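Local coordinates for protein amino Transferase (Eubacterium rectale, PDB 3ELE) that probably transfers amino groups between amino acids and keto acids with the help of bound pyridoxal-5'-phosphate, as a class I and II aminotransferase, at residues Pro48-Gln51 with Ile52-Asp55; Glu222-Tyr225 with Asp226-Val230. One frame throughout, in Å; residues are numbered along the deposited sequence.

Contact 1 of 2, residues Pro48-Gln51 with Ile52-Asp55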
loop_
_atom_site.group_PDB
_atom_site.type_symbol
_atom_site.label_atom_id
_atom_site.label_comp_id
_atom_site.label_asym_id
_atom_site.label_seq_id
_atom_site.Cartn_x
_atom_site.Cartn_y
_atom_site.Cartn_z
ATOM N N PRO A 48 -15.996 -18.584 2.550
ATOM C CA PRO A 48 -15.969 -17.514 3.542
ATOM C C PRO A 48 -14.849 -17.696 4.567
ATOM O O PRO A 48 -14.399 -18.826 4.811
ATOM C CB PRO A 48 -17.330 -17.641 4.222
ATOM C CG PRO A 48 -17.650 -19.037 4.115
ATOM C CD PRO A 48 -17.168 -19.453 2.760
ATOM N N ALA A 49 -14.408 -16.577 5.150
ATOM C CA ALA A 49 -13.387 -16.581 6.192
ATOM C C ALA A 49 -13.885 -17.452 7.353
ATOM O O ALA A 49 -15.106 -17.561 7.550
ATOM C CB ALA A 49 -13.122 -15.137 6.703
ATOM N N PRO A 50 -12.968 -18.071 8.124
ATOM C CA PRO A 50 -13.424 -18.808 9.311
ATOM C C PRO A 50 -14.064 -17.816 10.292
ATOM O O PRO A 50 -13.657 -16.641 10.338
ATOM C CB PRO A 50 -12.117 -19.375 9.896
ATOM C CG PRO A 50 -11.095 -18.465 9.403
ATOM C CD PRO A 50 -11.500 -18.108 8.029
ATOM N N GLN A 51 -15.021 -18.285 11.082
ATOM C CA GLN A 51 -15.776 -17.401 11.973
ATOM C C GLN A 51 -14.928 -16.593 12.974
ATOM O O GLN A 51 -15.335 -15.506 13.359
ATOM C CB GLN A 51 -16.932 -18.158 12.662
ATOM C CG GLN A 51 -18.021 -17.246 13.262
ATOM C CD GLN A 51 -18.627 -16.262 12.244
ATOM O OE1 GLN A 51 -19.067 -16.655 11.159
ATOM N NE2 GLN A 51 -18.633 -14.984 12.595
ATOM N N ILE A 52 -13.741 -17.094 13.340
ATOM C CA ILE A 52 -12.803 -16.381 14.234
ATOM C C ILE A 52 -12.416 -14.962 13.721
ATOM O O ILE A 52 -12.207 -14.078 14.529
ATOM C CB ILE A 52 -11.544 -17.261 14.554
ATOM C CG1 ILE A 52 -10.659 -16.662 15.670
ATOM C CG2 ILE A 52 -10.712 -17.510 13.284
ATOM C CD1 ILE A 52 -11.353 -16.388 16.964
ATOM N N VAL A 53 -12.381 -14.757 12.395
ATOM C CA VAL A 53 -12.092 -13.451 11.774
ATOM C C VAL A 53 -13.141 -12.400 12.175
ATOM O O VAL A 53 -12.802 -11.435 12.859
ATOM C CB VAL A 53 -11.964 -13.560 10.214
ATOM C CG1 VAL A 53 -11.854 -12.162 9.542
ATOM C CG2 VAL A 53 -10.759 -14.433 9.846
ATOM N N ASN A 54 -14.396 -12.616 11.772
ATOM C CA ASN A 54 -15.509 -11.696 12.077
ATOM C C ASN A 54 -15.769 -11.546 13.581
ATOM O O ASN A 54 -16.010 -10.429 14.049
ATOM C CB ASN A 54 -16.790 -12.090 11.311
ATOM C CG ASN A 54 -16.748 -11.717 9.813
ATOM O OD1 ASN A 54 -15.829 -11.039 9.315
ATOM N ND2 ASN A 54 -17.763 -12.164 9.093
ATOM N N ASP A 55 -15.705 -12.663 14.320
ATOM C CA ASP A 55 -15.798 -12.657 15.786
ATOM C C ASP A 55 -14.707 -11.781 16.424
ATOM O O ASP A 55 -15.010 -10.966 17.295
ATOM C CB ASP A 55 -15.705 -14.079 16.375
ATOM C CG ASP A 55 -16.942 -14.915 16.128
ATOM O OD1 ASP A 55 -17.969 -14.412 15.602
ATOM O OD2 ASP A 55 -16.877 -16.113 16.483
HETATM O O HOH W 1 -15.388 -14.639 9.880
HETATM O O HOH W 2 -20.180 -12.928 10.669
#
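Gln51 and Asp55, four residues apart, join side chains across the first turn of helix 51-63. From its CB, beside the start of the next residue, the glutamine runs to a CG lying 3.6 Å from OD2 of Asp55. There the chain bends (chi2 55°), which turns the terminal amide back over the helix; CD passes near OD1 of Asp55, and at the tip NE2 donates to that OD1 over 3.1 Å. The oxygen lies close to the amide plane of Gln51 but is met from above the carboxylate plane. NE2 also rests on CB of Asn54 and shares a water with ND2 of that residue.

The same two residues are also joined by the backbone bond from Asp55 N to Gln51 O, 3.0 Å. One residue earlier, Pro50 O accepts from Val53 N at 3.1 Å and takes a second bond from a water that in turn accepts from Asn54 N. CG2 of Val53 touches CB of Ala49 and CG of Pro50. With an alanine at Asp55 the Gln51 amide is likely to lose its carboxylate mate and turn more freely.

Leu250 packs on Pro50 and Val53 from a loop of the same chain, while the second subunit presents His70 to OD1 of Asn54, setting the start of helix 51-63 at the dimer interface.

Contact 2 of 2, residues Glu222-Tyr225 with Asp226-Val230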
loop_
_atom_site.group_PDB
_atom_site.type_symbol
_atom_site.label_atom_id
_atom_site.label_comp_id
_atom_site.label_asym_id
_atom_site.label_seq_id
_atom_site.Cartn_x
_atom_site.Cartn_y
_atom_site.Cartn_z
ATOM N N GLU A 222 -1.398 -22.966 2.551
ATOM C CA GLU A 222 -2.374 -23.832 3.241
ATOM C C GLU A 222 -3.432 -24.440 2.308
ATOM O O GLU A 222 -4.175 -25.313 2.747
ATOM C CB GLU A 222 -3.052 -23.130 4.420
ATOM C CG GLU A 222 -2.099 -22.694 5.544
ATOM C CD GLU A 222 -1.282 -21.468 5.216
ATOM O OE1 GLU A 222 -1.774 -20.608 4.436
ATOM O OE2 GLU A 222 -0.138 -21.374 5.731
ATOM N N ILE A 223 -3.510 -23.968 1.053
ATOM C CA ILE A 223 -4.417 -24.514 0.038
ATOM C C ILE A 223 -3.641 -25.627 -0.666
ATOM O O ILE A 223 -3.123 -25.459 -1.763
ATOM C CB ILE A 223 -4.968 -23.432 -0.951
ATOM C CG1 ILE A 223 -5.617 -22.276 -0.149
ATOM C CG2 ILE A 223 -5.952 -24.074 -1.972
ATOM C CD1 ILE A 223 -6.729 -21.521 -0.877
ATOM N N VAL A 224 -3.536 -26.751 0.036
ATOM C CA VAL A 224 -2.815 -27.945 -0.436
ATOM C C VAL A 224 -3.648 -29.163 -0.010
ATOM O O VAL A 224 -4.310 -29.120 1.032
ATOM C CB VAL A 224 -1.332 -27.975 0.065
ATOM C CG1 VAL A 224 -1.250 -27.983 1.592
ATOM C CG2 VAL A 224 -0.564 -29.173 -0.543
ATOM N N TYR A 225 -3.597 -30.234 -0.811
ATOM C CA TYR A 225 -4.471 -31.408 -0.646
ATOM C C TYR A 225 -3.727 -32.717 -0.458
ATOM O O TYR A 225 -2.549 -32.814 -0.796
ATOM C CB TYR A 225 -5.363 -31.548 -1.893
ATOM C CG TYR A 225 -5.928 -30.237 -2.398
ATOM C CD1 TYR A 225 -6.842 -29.517 -1.630
ATOM C CD2 TYR A 225 -5.528 -29.699 -3.642
ATOM C CE1 TYR A 225 -7.373 -28.298 -2.076
ATOM C CE2 TYR A 225 -6.061 -28.481 -4.106
ATOM C CZ TYR A 225 -6.988 -27.779 -3.312
ATOM O OH TYR A 225 -7.502 -26.558 -3.725
ATOM N N ASP A 226 -4.457 -33.710 0.057
ATOM C CA ASP A 226 -4.008 -35.115 0.233
ATOM C C ASP A 226 -2.753 -35.314 1.103
ATOM O O ASP A 226 -1.973 -36.255 0.877
ATOM C CB ASP A 226 -3.774 -35.792 -1.146
ATOM C CG ASP A 226 -4.981 -35.722 -2.074
ATOM O OD1 ASP A 226 -6.134 -35.713 -1.589
ATOM O OD2 ASP A 226 -4.747 -35.716 -3.309
ATOM N N GLY A 227 -2.563 -34.443 2.091
ATOM C CA GLY A 227 -1.395 -34.519 2.950
ATOM C C GLY A 227 -0.059 -34.205 2.281
ATOM O O GLY A 227 0.980 -34.562 2.821
ATOM N N ILE A 228 -0.078 -33.554 1.110
ATOM C CA ILE A 228 1.148 -33.179 0.408
ATOM C C ILE A 228 1.809 -32.097 1.254
ATOM O O ILE A 228 1.113 -31.236 1.799
ATOM C CB ILE A 228 0.866 -32.670 -1.044
ATOM C CG1 ILE A 228 0.306 -33.807 -1.916
ATOM C CG2 ILE A 228 2.150 -32.105 -1.709
ATOM C CD1 ILE A 228 1.320 -34.922 -2.221
ATOM N N LYS A 229 3.138 -32.170 1.375
ATOM C CA LYS A 229 3.917 -31.231 2.183
ATOM C C LYS A 229 4.470 -30.089 1.323
ATOM O O LYS A 229 5.006 -30.333 0.232
ATOM C CB LYS A 229 5.074 -31.967 2.889
ATOM C CG LYS A 229 5.826 -31.107 3.935
ATOM C CD LYS A 229 6.674 -31.959 4.886
ATOM C CE LYS A 229 7.300 -31.151 6.014
ATOM N NZ LYS A 229 8.057 -32.054 6.932
ATOM N N VAL A 230 4.285 -28.854 1.807
ATOM C CA VAL A 230 4.852 -27.651 1.214
ATOM C C VAL A 230 6.108 -27.405 2.085
ATOM O O VAL A 230 5.974 -27.008 3.237
ATOM C CB VAL A 230 3.872 -26.441 1.289
ATOM C CG1 VAL A 230 4.467 -25.220 0.596
ATOM C CG2 VAL A 230 2.557 -26.787 0.635
HETATM O O HOH W 3 -3.473 -31.688 2.635
#
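A type I' beta turn from Tyr225 to Ile228 reverses the chain in the loop between strands 213-217 and 240-245, and it illustrates how a tight reversal is closed by one backbone bond and lined by aliphatic side chains. Ile228 N donates to Tyr225 O over 3.2 Å. Asp226 and Gly227 fill the two central positions, both in the left-handed region (phi 58° and 68°, with small positive psi), as a type I' turn requires. A water adds a second link, donating to Val224 O and accepting from Gly227 N at 3.0 Å.

Across the mouth of the turn, Val224 carries the side-chain contact. Its CG2, anti to the backbone N, reaches Ile228 and lies 3.5 Å from that residue's carbonyl O and 3.8 Å from its CB, the two side chains meeting at about a right angle. Both methyls of Val224 also touch CG2 of Val230, each at 4.1 Å, as the valines slide past each other in opposite directions. Nearer the bend, CG1 of Ile228 comes 3.2 Å from Tyr225 O, so the carbonyl that accepts from Ile228 N is also flanked by aliphatic carbon.

The polar ends lead elsewhere. Tyr225 OH is hydrogen-bonded to Ala333 O, its side chain packing against helix 306-323, and from that helix Arg313 forms a salt bridge with Asp226 OD2. The reversal is a type I' turn, a type common in two-residue beta hairpins, but here it lies in a loop that connects neighbouring parallel strands of the seven-stranded sheet.

In the fold
Contact 1 and contact 2 are both local, yet they lie in different settings, with nearest atoms about 10 Å apart. Contact 1 opens a helix, where repeated backbone geometry brings residues four apart together and a polar side-chain pair can span one turn; contact 2 reverses the chain, bringing aliphatic side chains into contact. Each is partly buried, joining sheltered and exposed residues, but the centre of contact 1 lies about 22 Å from the centre of the chain and that of contact 2 about 15 Å, so contact 1 is further out. They do not hold the same elements: residues 48-55 meet the second subunit, whereas 222-230 are touched by no other protein chain and tie instead to helix 306-323.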